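Side-chain contact in hypothetical protein (Uncultured marine organism, PDB 2OD6), which is of unknown function but forms a ferredoxin-like dimer, probably related to dimeric alpha/beta-barrel proteins, and holds 10-oxohexadecanoic acid in a pocket: residues A[30-33]-A[34-37]. Numbering follows the deposited sequence.
Sequences KTAP and VWVK. With OHA (10-oxohexadecanoic acid), chain E.
Ala32 backs the indole of Trp35: its CA sits over one face, 3.7 Å from the centroid of the five-membered ring in a CH-pi contact. Ala32 CB touches Val36 CG2 at 3.7 Å, and the valine methyl lies over the rim of the same face. Trp35 CG stands between the backbone N and the carbonyl carbon (chi1 61°), which folds the indole back along helix 18-40 toward the preceding turn. There Trp35 NE1 donates to Val28 O. Thr31 CB lies at the ring's edge, in plane, the two side chains crossing at about a right angle; Thr31 OG1, bonded to Ala27 O, is 3.3 Å from Trp35 CD1. In this ferredoxin-like fold the helix packs on a four-stranded antiparallel sheet, and Trp35 and Thr31 line the fatty-acid pocket; ligand C6 lies against the indole's opposite face, 3.8 Å from Trp35 CD1. An alanine in place of Trp35 would probably open a gap beside the ligand's keto segment and leave Val28 O without its indole donor. Pro33 has no N-H to give, and the helix kinks there. Just before the proline, Thr31 O accepts from Val34 N (3.0 Å) and Trp35 N (3.3 Å), with Val34 CB packed 3.5 Å from Thr31 O.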
ATOM      1  N   LYS A  30     -20.877  -2.225   1.642  1.00  9.97           N
ATOM      2  CA  LYS A  30     -22.132  -2.788   2.135  1.00 10.19           C
ATOM      3  C   LYS A  30     -21.947  -4.162   2.801  1.00  9.67           C
ATOM      4  O   LYS A  30     -22.686  -4.485   3.718  1.00 10.19           O
ATOM      5  CB  LYS A  30     -23.205  -2.827   1.024  1.00 10.64           C
ATOM      6  CG  LYS A  30     -23.780  -1.420   0.744  1.00 11.06           C
ATOM      7  CD  LYS A  30     -24.906  -1.437  -0.217  1.00 19.60           C
ATOM      8  CE  LYS A  30     -25.472  -0.045  -0.463  1.00 20.38           C
ATOM      9  NZ  LYS A  30     -26.190  -0.071  -1.790  1.00 23.20           N
ATOM     10  N   THR A  31     -20.958  -4.941   2.365  1.00  6.76           N
ATOM     11  CA  THR A  31     -20.746  -6.304   2.866  1.00  8.64           C
ATOM     12  C   THR A  31     -19.737  -6.361   4.017  1.00 10.22           C
ATOM     13  O   THR A  31     -19.503  -7.422   4.630  1.00  7.39           O
ATOM     14  CB  THR A  31     -20.314  -7.233   1.725  1.00  8.24           C
ATOM     15  OG1 THR A  31     -19.070  -6.795   1.171  1.00 11.86           O
ATOM     16  CG2 THR A  31     -21.386  -7.244   0.621  1.00  7.11           C
ATOM     17  N   ALA A  32     -19.201  -5.200   4.382  1.00  8.69           N
ATOM     18  CA  ALA A  32     -18.175  -5.105   5.428  1.00  9.53           C
ATOM     19  C   ALA A  32     -18.598  -5.689   6.782  1.00 13.44           C
ATOM     20  O   ALA A  32     -17.778  -6.256   7.493  1.00 15.19           O
ATOM     21  CB  ALA A  32     -17.747  -3.652   5.583  1.00  9.97           C
ATOM     22  N   PRO A  33     -19.871  -5.528   7.164  1.00 14.31           N
ATOM     23  CA  PRO A  33     -20.309  -6.141   8.419  1.00 16.08           C
ATOM     24  C   PRO A  33     -20.084  -7.656   8.523  1.00 17.05           C
ATOM     25  O   PRO A  33     -19.931  -8.166   9.638  1.00 21.68           O
ATOM     26  CB  PRO A  33     -21.811  -5.812   8.476  1.00 16.27           C
ATOM     27  CG  PRO A  33     -21.929  -4.547   7.698  1.00 15.83           C
ATOM     28  CD  PRO A  33     -20.935  -4.708   6.565  1.00 15.73           C
ATOM     29  N   VAL A  34     -20.091  -8.354   7.391  1.00 13.02           N
ATOM     30  CA  VAL A  34     -19.765  -9.763   7.333  1.00 12.80           C
ATOM     31  C   VAL A  34     -18.242  -9.947   7.322  1.00 12.92           C
ATOM     32  O   VAL A  34     -17.682 -10.502   8.263  1.00 14.02           O
ATOM     33  CB  VAL A  34     -20.433 -10.440   6.098  1.00 11.61           C
ATOM     34  CG1 VAL A  34     -20.048 -11.932   6.004  1.00 10.67           C
ATOM     35  CG2 VAL A  34     -21.969 -10.299   6.180  1.00 15.10           C
ATOM     36  N   TRP A  35     -17.563  -9.464   6.282  1.00 11.47           N
ATOM     37  CA  TRP A  35     -16.190  -9.886   6.043  1.00 11.53           C
ATOM     38  C   TRP A  35     -15.173  -9.282   7.001  1.00 13.62           C
ATOM     39  O   TRP A  35     -14.195  -9.950   7.342  1.00 14.51           O
ATOM     40  CB  TRP A  35     -15.772  -9.720   4.579  1.00 14.04           C
ATOM     41  CG  TRP A  35     -15.795  -8.342   4.029  1.00 14.18           C
ATOM     42  CD1 TRP A  35     -16.786  -7.786   3.273  1.00 15.58           C
ATOM     43  CD2 TRP A  35     -14.771  -7.349   4.145  1.00 15.57           C
ATOM     44  NE1 TRP A  35     -16.468  -6.503   2.947  1.00 18.86           N
ATOM     45  CE2 TRP A  35     -15.232  -6.204   3.460  1.00 18.70           C
ATOM     46  CE3 TRP A  35     -13.509  -7.314   4.760  1.00 13.39           C
ATOM     47  CZ2 TRP A  35     -14.480  -5.025   3.375  1.00 22.51           C
ATOM     48  CZ3 TRP A  35     -12.754  -6.130   4.688  1.00 21.54           C
ATOM     49  CH2 TRP A  35     -13.246  -5.001   4.001  1.00 18.95           C
ATOM     50  N   VAL A  36     -15.408  -8.062   7.491  1.00 13.72           N
ATOM     51  CA  VAL A  36     -14.409  -7.400   8.343  1.00 13.05           C
ATOM     52  C   VAL A  36     -14.282  -8.158   9.654  1.00 12.69           C
ATOM     53  O   VAL A  36     -13.169  -8.491  10.090  1.00 10.88           O
ATOM     54  CB  VAL A  36     -14.702  -5.877   8.620  1.00 15.08           C
ATOM     55  CG1 VAL A  36     -13.605  -5.291   9.483  1.00 15.29           C
ATOM     56  CG2 VAL A  36     -14.797  -5.074   7.344  1.00  8.80           C
ATOM     57  N   LYS A  37     -15.426  -8.484  10.244  1.00 10.79           N
ATOM     58  CA  LYS A  37     -15.464  -9.233  11.475  1.00 12.69           C
ATOM     59  C   LYS A  37     -14.712 -10.550  11.291  1.00 10.56           C
ATOM     60  O   LYS A  37     -13.948 -10.963  12.161  1.00 12.28           O
ATOM     61  CB  LYS A  37     -16.927  -9.502  11.843  1.00 15.64           C
ATOM     62  CG  LYS A  37     -17.167  -9.938  13.222  1.00 22.88           C
ATOM     63  CD  LYS A  37     -18.670 -10.088  13.513  1.00 33.12           C
ATOM     64  CE  LYS A  37     -19.279 -11.354  12.902  1.00 39.32           C
ATOM     65  NZ  LYS A  37     -19.773 -11.139  11.500  1.00 40.49           N
TER
HETATM   66  O2  OHA E 300      -4.056 -10.560   1.404  1.00 14.23           O
HETATM   67  C16 OHA E 300      -4.601 -10.745   0.319  1.00 20.78           C
HETATM   68  O3  OHA E 300      -3.807 -11.145  -0.648  1.00 13.67           O
HETATM   69  C15 OHA E 300      -6.095 -10.580   0.081  1.00 22.14           C
HETATM   70  C14 OHA E 300      -6.430 -10.375  -1.409  1.00 28.73           C
HETATM   71  C13 OHA E 300      -7.932 -10.467  -1.774  1.00 34.59           C
HETATM   72  C12 OHA E 300      -8.490  -9.244  -2.531  1.00 38.11           C
HETATM   73  C11 OHA E 300      -9.796  -9.506  -3.330  1.00 42.40           C
HETATM   74  C10 OHA E 300     -10.914  -8.455  -3.171  1.00 43.52           C
HETATM   75  C9  OHA E 300     -11.709  -8.692  -1.867  1.00 50.66           C
HETATM   76  C8  OHA E 300     -12.566  -7.513  -1.349  1.00 49.81           C
HETATM   77  C7  OHA E 300     -13.087  -7.796   0.067  1.00 47.41           C
HETATM   78  O1  OHA E 300     -12.410  -7.520   1.053  1.00 36.52           O
HETATM   79  C6  OHA E 300     -14.430  -8.438   0.340  1.00 42.93           C
HETATM   80  C5  OHA E 300     -15.283  -8.638  -0.911  1.00 47.53           C
HETATM   81  C4  OHA E 300     -16.669  -9.190  -0.528  1.00 46.80           C
HETATM   82  C3  OHA E 300     -17.692  -9.285  -1.678  1.00 44.51           C
HETATM   83  C2  OHA E 300     -17.945  -7.988  -2.458  1.00 39.65           C
HETATM   84  C1  OHA E 300     -17.539  -8.152  -3.917  1.00 38.60           C